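Local coordinates for globin II, extracellular (Lumbricus terrestris, PDB 1X9F), which probably binds and carries oxygen through its haem, as one globin subunit of the large extracellular haemoglobin (erythrocruorin) of the earthworm, at residues 11-16 with 78-83; 17-22 with 118-123; 25-30 with 60-65. One frame throughout, in Å; residues are numbered along the deposited sequence.

From the N terminus, helix 6-20 makes the first two contacts. Interaction 1 joins its residues 11-16 to the turn between helices 59-77 and 82-96. Interaction 2 joins its end, residues 17-22, to the end of helix 103-121. The loops they close cross, because 78-83 comes between 17-22 and 118-123. Interaction 3 packs helix 23-40 on helix 59-77, and its shorter loop lies within both of the others. The three contacts also touch directly. Leu-121 reaches the backbone of Glu-15, Trp-16 packs on Phe-29, and Arg-26 lies by Tyr-20. Together they tie helix 6-20 to the 78-83 turn and the end of helix 103-121, and helix 23-40 to helix 59-77, which carries His-64.

Interaction 1 of 3, residues 11-16 with 78-83; sequences KVKSEW and TLDQPA
Val-12 and Lys-13 of helix 6-20 face Leu-79 and Asp-80 in a type I beta turn, and the nearest CA atoms, those of Lys-13 and Leu-79, are 7.8 Å apart. In globin terms this is helix A against the EF corner, which links helix 59-77 to helix 82-96. The turn is closed by Gln-81 N bonding to Thr-78 O at 2.8 Å. Gln-81 is then the N-cap residue of the next helix. The contact has an apolar part and a charged part. In the apolar part Val-12 CG1 rests loosely on Leu-79 CD1 at 4.4 Å. Both residues also pack on Cys-133 of helix 127-142, which is disulfide-bonded to Cys-4. In the charged part Lys-13 sends a long chain across to the turn. It is bent at chi3 (68°), which brings NZ round to Asp-80, and the two side chains cross at about a right angle. NZ is shared: it also makes a weak hydrogen bond to Ser-77 O and a salt bridge to Glu-27 of the Globin III chain. The contact therefore lies at a subunit boundary. Gln-81 NE2 adds a weak hydrogen bond to Asp-80 OD1 at 3.3 Å. The salt bridge itself runs from Lys-13 NZ to Asp-80 OD1, 3.0 Å long, with the ammonium well above the carboxylate plane, 58° out of it.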
loop_
_atom_site.group_PDB
_atom_site.type_symbol
_atom_site.label_atom_id
_atom_site.label_comp_id
_atom_site.label_asym_id
_atom_site.label_seq_id
_atom_site.Cartn_x
_atom_site.Cartn_y
_atom_site.Cartn_z
ATOM N N LYS B 11 -7.230 -32.633 -21.258
ATOM C CA LYS B 11 -8.490 -31.982 -20.897
ATOM C C LYS B 11 -9.105 -32.573 -19.627
ATOM O O LYS B 11 -9.515 -31.837 -18.722
ATOM C CB LYS B 11 -9.486 -32.047 -22.056
ATOM C CG LYS B 11 -10.802 -31.363 -21.740
ATOM C CD LYS B 11 -11.717 -31.330 -22.935
ATOM C CE LYS B 11 -11.557 -30.045 -23.712
ATOM N NZ LYS B 11 -12.583 -29.962 -24.781
ATOM N N VAL B 12 -9.154 -33.902 -19.571
ATOM C CA VAL B 12 -9.701 -34.599 -18.412
ATOM C C VAL B 12 -8.898 -34.321 -17.141
ATOM O O VAL B 12 -9.492 -34.165 -16.072
ATOM C CB VAL B 12 -9.864 -36.118 -18.652
ATOM C CG1 VAL B 12 -10.307 -36.827 -17.375
ATOM C CG2 VAL B 12 -10.873 -36.375 -19.765
ATOM N N LYS B 13 -7.566 -34.247 -17.246
ATOM C CA LYS B 13 -6.752 -33.874 -16.078
ATOM C C LYS B 13 -7.197 -32.529 -15.499
ATOM O O LYS B 13 -7.409 -32.413 -14.290
ATOM C CB LYS B 13 -5.253 -33.856 -16.408
ATOM C CG LYS B 13 -4.651 -35.264 -16.510
ATOM C CD LYS B 13 -3.139 -35.206 -16.808
ATOM C CE LYS B 13 -2.363 -34.619 -15.611
ATOM N NZ LYS B 13 -0.889 -34.643 -15.890
ATOM N N SER B 14 -7.366 -31.530 -16.360
ATOM C CA SER B 14 -7.770 -30.193 -15.916
ATOM C C SER B 14 -9.179 -30.146 -15.352
ATOM O O SER B 14 -9.410 -29.564 -14.286
ATOM C CB SER B 14 -7.655 -29.182 -17.055
ATOM O OG SER B 14 -6.302 -28.827 -17.265
ATOM N N GLU B 15 -10.122 -30.742 -16.079
ATOM C CA GLU B 15 -11.507 -30.729 -15.655
ATOM C C GLU B 15 -11.693 -31.518 -14.367
ATOM O O GLU B 15 -12.534 -31.164 -13.540
ATOM C CB GLU B 15 -12.412 -31.196 -16.792
ATOM C CG GLU B 15 -12.310 -30.234 -17.969
ATOM C CD GLU B 15 -13.173 -30.603 -19.152
ATOM O OE1 GLU B 15 -13.298 -29.752 -20.061
ATOM O OE2 GLU B 15 -13.720 -31.728 -19.185
ATOM N N TRP B 16 -10.883 -32.560 -14.176
ATOM C CA TRP B 16 -10.896 -33.310 -12.921
ATOM C C TRP B 16 -10.447 -32.418 -11.769
ATOM O O TRP B 16 -11.127 -32.329 -10.745
ATOM C CB TRP B 16 -10.024 -34.569 -13.010
ATOM C CG TRP B 16 -9.801 -35.236 -11.684
ATOM C CD1 TRP B 16 -8.658 -35.204 -10.934
ATOM C CD2 TRP B 16 -10.750 -36.010 -10.936
ATOM N NE1 TRP B 16 -8.832 -35.915 -9.770
ATOM C CE2 TRP B 16 -10.106 -36.421 -9.744
ATOM C CE3 TRP B 16 -12.081 -36.407 -11.151
ATOM C CZ2 TRP B 16 -10.739 -37.209 -8.781
ATOM C CZ3 TRP B 16 -12.711 -37.193 -10.190
ATOM C CH2 TRP B 16 -12.038 -37.585 -9.021
ATOM N N THR B 78 -2.123 -39.434 -14.023
ATOM C CA THR B 78 -1.049 -40.059 -14.801
ATOM C C THR B 78 -1.507 -40.611 -16.142
ATOM O O THR B 78 -0.863 -41.509 -16.689
ATOM C CB THR B 78 -0.326 -41.174 -14.009
ATOM O OG1 THR B 78 -1.261 -42.208 -13.670
ATOM C CG2 THR B 78 0.174 -40.666 -12.667
ATOM N N LEU B 79 -2.605 -40.085 -16.678
ATOM C CA LEU B 79 -3.016 -40.454 -18.031
ATOM C C LEU B 79 -1.900 -40.162 -19.025
ATOM O O LEU B 79 -1.772 -40.842 -20.046
ATOM C CB LEU B 79 -4.289 -39.723 -18.450
ATOM C CG LEU B 79 -5.593 -40.269 -17.871
ATOM C CD1 LEU B 79 -6.729 -39.298 -18.125
ATOM C CD2 LEU B 79 -5.928 -41.648 -18.422
ATOM N N ASP B 80 -1.088 -39.157 -18.710
ATOM C CA ASP B 80 0.054 -38.789 -19.540
ATOM C C ASP B 80 1.328 -39.576 -19.210
ATOM O O ASP B 80 2.362 -39.382 -19.855
ATOM C CB ASP B 80 0.315 -37.280 -19.450
ATOM C CG ASP B 80 0.739 -36.840 -18.062
ATOM O OD1 ASP B 80 0.061 -37.208 -17.076
ATOM O OD2 ASP B 80 1.737 -36.116 -17.864
ATOM N N GLN B 81 1.256 -40.454 -18.209
ATOM C CA GLN B 81 2.387 -41.314 -17.845
ATOM C C GLN B 81 1.942 -42.774 -17.833
ATOM O O GLN B 81 1.659 -43.341 -16.773
ATOM C CB GLN B 81 2.967 -40.916 -16.489
ATOM C CG GLN B 81 3.262 -39.437 -16.347
ATOM C CD GLN B 81 3.123 -38.973 -14.918
ATOM O OE1 GLN B 81 3.802 -39.484 -14.026
ATOM N NE2 GLN B 81 2.242 -38.005 -14.690
ATOM N N PRO B 82 1.881 -43.372 -19.025
ATOM C CA PRO B 82 1.352 -44.733 -19.216
ATOM C C PRO B 82 1.967 -45.808 -18.323
ATOM O O PRO B 82 1.241 -46.663 -17.817
ATOM C CB PRO B 82 1.658 -45.031 -20.693
ATOM C CG PRO B 82 2.629 -43.975 -21.120
ATOM C CD PRO B 82 2.311 -42.771 -20.301
ATOM N N ALA B 83 3.284 -45.766 -18.135
ATOM C CA ALA B 83 3.969 -46.752 -17.298
ATOM C C ALA B 83 3.498 -46.703 -15.845
ATOM O O ALA B 83 3.259 -47.744 -15.227
ATOM C CB ALA B 83 5.478 -46.566 -17.378
#

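Interaction 2 of 3, residues 17-22 with 118-123; sequences GRAYGS and AAQLGR
Leu-121 packs on Arg-18 and Ala-19 where two globin helices, 6-20 and 103-121, come to their ends side by side. Its CB is directed at residues 17-22. A chi1 of -48° sets CG anti to the carbonyl carbon, and CG comes 4.1 Å from Ala-19 CB. The two methyls then part. CD2 goes in between the two residues, 3.7 Å from Arg-18 CB and 3.8 Å from Ala-19 N. CD1 reaches one turn back along the same helix and lies 3.6 Å from Glu-15 O. Leu-121 thus uses one methyl on each of two successive turns of helix 6-20. Arg-18 gives this contact its CB; its guanidinium group has another task, a salt bridge from NH1 to an acidic side chain of another protein chain. Gln-120 meets Ala-19 beside the leucine, with the two CB atoms 4.0 Å apart. Its amide OE1 stands 3.5 Å from Ala-19 O. Both are acceptors, so this is proximity and not a bond. The CA atoms of Ala-19 and Gln-120 are 5.7 Å apart, which the small alanine permits. Gly-21 and Gly-122 follow the two helices, each with positive phi. Beside the contact runs helix 23-40, whose Phe-29 packs on Gln-120 CG and Ala-19 O and so joins these two helix ends to a third helix.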
loop_
_atom_site.group_PDB
_atom_site.type_symbol
_atom_site.label_atom_id
_atom_site.label_comp_id
_atom_site.label_asym_id
_atom_site.label_seq_id
_atom_site.Cartn_x
_atom_site.Cartn_y
_atom_site.Cartn_z
ATOM N N GLY B 17 -9.305 -31.759 -11.955
ATOM C CA GLY B 17 -8.787 -30.797 -10.988
ATOM C C GLY B 17 -9.846 -29.814 -10.530
ATOM O O GLY B 17 -10.064 -29.648 -9.328
ATOM N N ARG B 18 -10.518 -29.177 -11.485
ATOM C CA ARG B 18 -11.574 -28.221 -11.166
ATOM C C ARG B 18 -12.801 -28.819 -10.465
ATOM O O ARG B 18 -13.422 -28.142 -9.647
ATOM C CB ARG B 18 -12.000 -27.463 -12.419
ATOM C CG ARG B 18 -11.495 -26.035 -12.469
ATOM C CD ARG B 18 -10.716 -25.710 -13.729
ATOM N NE ARG B 18 -11.425 -26.120 -14.938
ATOM C CZ ARG B 18 -10.869 -26.228 -16.140
ATOM N NH1 ARG B 18 -9.579 -25.959 -16.318
ATOM N NH2 ARG B 18 -11.607 -26.611 -17.172
ATOM N N ALA B 19 -13.149 -30.068 -10.773
ATOM C CA ALA B 19 -14.363 -30.689 -10.220
ATOM C C ALA B 19 -14.110 -31.380 -8.888
ATOM O O ALA B 19 -15.003 -31.466 -8.038
ATOM C CB ALA B 19 -14.943 -31.683 -11.217
ATOM N N TYR B 20 -12.889 -31.877 -8.721
ATOM C CA TYR B 20 -12.507 -32.652 -7.547
ATOM C C TYR B 20 -12.607 -31.850 -6.253
ATOM O O TYR B 20 -13.103 -32.362 -5.249
ATOM C CB TYR B 20 -11.094 -33.209 -7.736
ATOM C CG TYR B 20 -10.662 -34.283 -6.762
ATOM C CD1 TYR B 20 -9.308 -34.464 -6.471
ATOM C CD2 TYR B 20 -11.586 -35.127 -6.147
ATOM C CE1 TYR B 20 -8.888 -35.454 -5.588
ATOM C CE2 TYR B 20 -11.174 -36.119 -5.262
ATOM C CZ TYR B 20 -9.826 -36.272 -4.991
ATOM O OH TYR B 20 -9.421 -37.248 -4.121
ATOM N N GLY B 21 -12.142 -30.602 -6.272
ATOM C CA GLY B 21 -12.215 -29.741 -5.083
ATOM C C GLY B 21 -11.493 -30.315 -3.875
ATOM O O GLY B 21 -10.614 -31.172 -4.010
ATOM N N SER B 22 -11.869 -29.836 -2.692
ATOM C CA SER B 22 -11.220 -30.237 -1.448
ATOM C C SER B 22 -12.188 -30.119 -0.256
ATOM O O SER B 22 -13.318 -29.651 -0.425
ATOM C CB SER B 22 -9.957 -29.392 -1.228
ATOM O OG SER B 22 -10.299 -28.019 -1.080
ATOM N N ALA B 118 -20.232 -33.203 -15.013
ATOM C CA ALA B 118 -21.034 -32.290 -15.838
ATOM C C ALA B 118 -21.746 -31.221 -15.002
ATOM O O ALA B 118 -21.775 -30.048 -15.381
ATOM C CB ALA B 118 -22.050 -33.065 -16.667
ATOM N N ALA B 119 -22.323 -31.634 -13.876
ATOM C CA ALA B 119 -23.009 -30.709 -12.981
ATOM C C ALA B 119 -22.033 -29.734 -12.317
ATOM O O ALA B 119 -22.268 -28.527 -12.324
ATOM C CB ALA B 119 -23.787 -31.471 -11.948
ATOM N N GLN B 120 -20.948 -30.270 -11.758
ATOM C CA GLN B 120 -19.863 -29.489 -11.153
ATOM C C GLN B 120 -19.300 -28.369 -12.027
ATOM O O GLN B 120 -19.012 -27.277 -11.536
ATOM C CB GLN B 120 -18.711 -30.427 -10.802
ATOM C CG GLN B 120 -18.938 -31.246 -9.561
ATOM C CD GLN B 120 -18.805 -30.418 -8.312
ATOM O OE1 GLN B 120 -17.921 -29.565 -8.222
ATOM N NE2 GLN B 120 -19.675 -30.658 -7.342
ATOM N N LEU B 121 -19.127 -28.648 -13.314
ATOM C CA LEU B 121 -18.490 -27.693 -14.215
ATOM C C LEU B 121 -19.468 -27.021 -15.164
ATOM O O LEU B 121 -19.063 -26.144 -15.930
ATOM C CB LEU B 121 -17.372 -28.372 -15.013
ATOM C CG LEU B 121 -16.377 -29.220 -14.212
ATOM C CD1 LEU B 121 -15.552 -30.080 -15.159
ATOM C CD2 LEU B 121 -15.462 -28.365 -13.328
ATOM N N GLY B 122 -20.740 -27.413 -15.113
ATOM C CA GLY B 122 -21.751 -26.853 -16.011
ATOM C C GLY B 122 -21.425 -27.143 -17.464
ATOM O O GLY B 122 -21.306 -28.306 -17.858
ATOM N N ARG B 123 -21.261 -26.086 -18.257
ATOM C CA ARG B 123 -20.933 -26.230 -19.678
ATOM C C ARG B 123 -19.522 -26.745 -19.929
ATOM O O ARG B 123 -19.294 -27.509 -20.870
ATOM C CB ARG B 123 -21.101 -24.898 -20.415
ATOM C CG ARG B 123 -22.532 -24.403 -20.478
ATOM C CD ARG B 123 -22.782 -23.369 -21.558
ATOM N NE ARG B 123 -24.214 -23.173 -21.778
ATOM C CZ ARG B 123 -24.741 -22.552 -22.828
ATOM N NH1 ARG B 123 -23.958 -22.054 -23.780
ATOM N NH2 ARG B 123 -26.058 -22.429 -22.930
#

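Interaction 3 of 3, residues 25-30 with 60-65; sequences DREAFS and AFIAHA. With CMO (carbon monoxide), chain P; HEM (protoporphyrin IX containing Fe), chain O.
The crossing of helices B and E of the globin fold, here 23-40 and 59-77, brings Glu-27 and Ser-30 against Ile-62 and Ala-65. The backbones come close at Ser-30 and Ala-65, whose CA atoms are 5.4 Å apart. Their CB atoms lie alongside each other at 3.7 Å, which small side chains on both helices make possible. Ser-30 OG makes a hydrogen bond with Asp-66 OD2, in the same helix as Ala-65. One turn away, Glu-27 crosses Ile-62 at about a right angle. Its OE2 lies 3.3 Å from Ile-62 CG2, a methyl placed anti to the backbone N, and its CG lies 3.8 Å from the same methyl. OE2 is also close to Asp-87 OD2 of the Globin III chain, which might favour a shared proton there. Ala-65 touches Trp-34, a residue of the carbon monoxide pocket, so the crossing backs directly onto the ligand site. Phe-48 and Val-68 complete that pocket with His-64. His-64 lies on the far side of helix 59-77 from helix 23-40. Its chi1 of 163° swings the ring out over the haem, edge first. CE1 comes 3.8 Å from haem C4D, and NE2 gives the carbon monoxide O a weak, bent hydrogen bond of 3.0 Å with an angle of 123°. With an alanine here the ligand oxygen would probably be left without this donor, and Phe-48 is likely to lose the ring it packs against. Such a close B-E crossing, with a histidine of helix E over the bound ligand, is the distal side of a typical globin haem pocket.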
loop_
_atom_site.group_PDB
_atom_site.type_symbol
_atom_site.label_atom_id
_atom_site.label_comp_id
_atom_site.label_asym_id
_atom_site.label_seq_id
_atom_site.Cartn_x
_atom_site.Cartn_y
_atom_site.Cartn_z
ATOM N N ASP B 25 -16.410 -29.937 0.043
ATOM C CA ASP B 25 -16.748 -30.071 -1.389
ATOM C C ASP B 25 -16.352 -31.413 -1.973
ATOM O O ASP B 25 -17.085 -31.976 -2.787
ATOM C CB ASP B 25 -16.090 -28.967 -2.223
ATOM C CG ASP B 25 -16.515 -27.583 -1.792
ATOM O OD1 ASP B 25 -17.704 -27.388 -1.456
ATOM O OD2 ASP B 25 -15.717 -26.615 -1.758
ATOM N N ARG B 26 -15.192 -31.912 -1.555
ATOM C CA ARG B 26 -14.707 -33.200 -2.010
ATOM C C ARG B 26 -15.562 -34.332 -1.456
ATOM O O ARG B 26 -15.879 -35.272 -2.187
ATOM C CB ARG B 26 -13.249 -33.402 -1.624
ATOM C CG ARG B 26 -12.696 -34.721 -2.121
ATOM C CD ARG B 26 -11.270 -34.963 -1.747
ATOM N NE ARG B 26 -10.403 -33.950 -2.334
ATOM C CZ ARG B 26 -9.083 -33.956 -2.241
ATOM N NH1 ARG B 26 -8.459 -34.922 -1.580
ATOM N NH2 ARG B 26 -8.380 -32.987 -2.812
ATOM N N GLU B 27 -15.935 -34.247 -0.179
ATOM C CA GLU B 27 -16.821 -35.250 0.411
ATOM C C GLU B 27 -18.139 -35.308 -0.339
ATOM O O GLU B 27 -18.586 -36.386 -0.729
ATOM C CB GLU B 27 -17.118 -34.953 1.886
ATOM C CG GLU B 27 -15.938 -35.147 2.821
ATOM C CD GLU B 27 -16.340 -34.915 4.260
ATOM O OE1 GLU B 27 -16.537 -33.743 4.652
ATOM O OE2 GLU B 27 -16.465 -35.904 5.003
ATOM N N ALA B 28 -18.751 -34.140 -0.539
ATOM C CA ALA B 28 -20.039 -34.031 -1.221
ATOM C C ALA B 28 -19.940 -34.621 -2.625
ATOM O O ALA B 28 -20.825 -35.361 -3.074
ATOM C CB ALA B 28 -20.484 -32.568 -1.278
ATOM N N PHE B 29 -18.839 -34.290 -3.291
ATOM C CA PHE B 29 -18.517 -34.789 -4.613
ATOM C C PHE B 29 -18.397 -36.316 -4.632
ATOM O O PHE B 29 -18.976 -36.979 -5.496
ATOM C CB PHE B 29 -17.220 -34.134 -5.063
ATOM C CG PHE B 29 -16.778 -34.519 -6.432
ATOM C CD1 PHE B 29 -17.486 -34.100 -7.553
ATOM C CD2 PHE B 29 -15.621 -35.262 -6.611
ATOM C CE1 PHE B 29 -17.059 -34.441 -8.834
ATOM C CE2 PHE B 29 -15.184 -35.609 -7.892
ATOM C CZ PHE B 29 -15.906 -35.196 -9.004
ATOM N N SER B 30 -17.648 -36.859 -3.673
ATOM C CA SER B 30 -17.513 -38.298 -3.505
ATOM C C SER B 30 -18.857 -38.978 -3.345
ATOM O O SER B 30 -19.079 -40.050 -3.904
ATOM C CB SER B 30 -16.676 -38.605 -2.265
ATOM O OG SER B 30 -15.320 -38.245 -2.468
ATOM N N ALA B 60 -17.717 -44.036 7.683
ATOM C CA ALA B 60 -17.004 -45.141 7.049
ATOM C C ALA B 60 -17.255 -45.177 5.549
ATOM O O ALA B 60 -16.377 -45.572 4.777
ATOM C CB ALA B 60 -17.394 -46.462 7.682
ATOM N N PHE B 61 -18.448 -44.772 5.132
ATOM C CA PHE B 61 -18.725 -44.736 3.717
ATOM C C PHE B 61 -18.039 -43.562 3.032
ATOM O O PHE B 61 -17.541 -43.702 1.911
ATOM C CB PHE B 61 -20.215 -44.707 3.411
ATOM C CG PHE B 61 -20.487 -44.887 1.969
ATOM C CD1 PHE B 61 -20.446 -46.164 1.411
ATOM C CD2 PHE B 61 -20.672 -43.790 1.138
ATOM C CE1 PHE B 61 -20.645 -46.356 0.055
ATOM C CE2 PHE B 61 -20.870 -43.970 -0.224
ATOM C CZ PHE B 61 -20.858 -45.260 -0.767
ATOM N N ILE B 62 -18.034 -42.406 3.694
ATOM C CA ILE B 62 -17.355 -41.234 3.156
ATOM C C ILE B 62 -15.899 -41.594 2.921
ATOM O O ILE B 62 -15.354 -41.325 1.849
ATOM C CB ILE B 62 -17.418 -40.029 4.134
ATOM C CG1 ILE B 62 -18.856 -39.686 4.539
ATOM C CG2 ILE B 62 -16.713 -38.808 3.532
ATOM C CD1 ILE B 62 -19.710 -39.191 3.420
ATOM N N ALA B 63 -15.276 -42.187 3.939
ATOM C CA ALA B 63 -13.863 -42.533 3.900
ATOM C C ALA B 63 -13.595 -43.405 2.695
ATOM O O ALA B 63 -12.656 -43.159 1.930
ATOM C CB ALA B 63 -13.454 -43.250 5.179
ATOM N N HIS B 64 -14.451 -44.406 2.527
ATOM C CA HIS B 64 -14.379 -45.291 1.389
ATOM C C HIS B 64 -14.509 -44.549 0.050
ATOM O O HIS B 64 -13.764 -44.824 -0.891
ATOM C CB HIS B 64 -15.444 -46.379 1.489
ATOM C CG HIS B 64 -15.687 -47.060 0.191
ATOM N ND1 HIS B 64 -14.793 -47.960 -0.347
ATOM C CD2 HIS B 64 -16.663 -46.897 -0.731
ATOM C CE1 HIS B 64 -15.235 -48.359 -1.525
ATOM N NE2 HIS B 64 -16.364 -47.722 -1.788
ATOM N N ALA B 65 -15.460 -43.623 -0.027
ATOM C CA ALA B 65 -15.712 -42.891 -1.260
ATOM C C ALA B 65 -14.571 -41.922 -1.563
ATOM O O ALA B 65 -14.162 -41.797 -2.718
ATOM C CB ALA B 65 -17.042 -42.164 -1.186
HETATM C C CMO P . -14.919 -48.369 -5.318
HETATM O O CMO P . -15.975 -48.076 -4.699
HETATM C CHA HEM O . -12.414 -50.539 -2.979
HETATM C CHB HEM O . -10.971 -47.704 -6.685
HETATM C CHC HEM O . -14.943 -48.979 -9.240
HETATM C CHD HEM O . -16.262 -52.013 -5.622
HETATM C C1A HEM O . -11.678 -49.541 -3.771
HETATM C C2A HEM O . -10.546 -48.928 -3.242
HETATM C C3A HEM O . -10.070 -48.053 -4.314
HETATM C C4A HEM O . -11.059 -48.336 -5.376
HETATM C CMA HEM O . -8.885 -47.121 -4.326
HETATM C CAA HEM O . -9.962 -49.062 -1.858
HETATM C CBA HEM O . -8.874 -50.111 -1.752
HETATM C CGA HEM O . -8.502 -50.168 -0.289
HETATM O O1A HEM O . -7.764 -49.273 0.185
HETATM O O2A HEM O . -8.957 -51.106 0.398
HETATM C C1B HEM O . -11.981 -47.810 -7.735
HETATM C C2B HEM O . -11.866 -47.052 -8.880
HETATM C C3B HEM O . -12.969 -47.435 -9.567
HETATM C C4B HEM O . -13.680 -48.363 -8.840
HETATM C CMB HEM O . -10.800 -46.060 -9.272
HETATM C CAB HEM O . -13.218 -46.893 -10.759
HETATM C CBB HEM O . -13.355 -46.320 -11.938
HETATM C C1C HEM O . -15.701 -49.922 -8.409
HETATM C C2C HEM O . -16.922 -50.395 -8.846
HETATM C C3C HEM O . -17.293 -51.250 -7.835
HETATM C C4C HEM O . -16.284 -51.217 -6.870
HETATM C CMC HEM O . -17.613 -50.043 -10.142
HETATM C CAC HEM O . -18.554 -52.040 -7.820
HETATM C CBC HEM O . -19.725 -51.395 -7.935
HETATM C C1D HEM O . -15.272 -51.886 -4.531
HETATM C C2D HEM O . -15.432 -52.561 -3.323
HETATM C C3D HEM O . -14.370 -52.169 -2.541
HETATM C C4D HEM O . -13.627 -51.241 -3.414
HETATM C CMD HEM O . -16.537 -53.523 -2.952
HETATM C CAD HEM O . -14.024 -52.610 -1.141
HETATM C CBD HEM O . -14.938 -51.963 -0.115
HETATM C CGD HEM O . -14.467 -52.424 1.241
HETATM O O1D HEM O . -13.322 -52.109 1.632
HETATM O O2D HEM O . -15.243 -53.116 1.926
HETATM N NA HEM O . -12.002 -49.258 -5.073
HETATM N NB HEM O . -13.062 -48.625 -7.664
HETATM N NC HEM O . -15.251 -50.411 -7.222
HETATM N ND HEM O . -14.195 -51.063 -4.624
HETATM FE FE HEM O . -13.589 -49.898 -6.172
#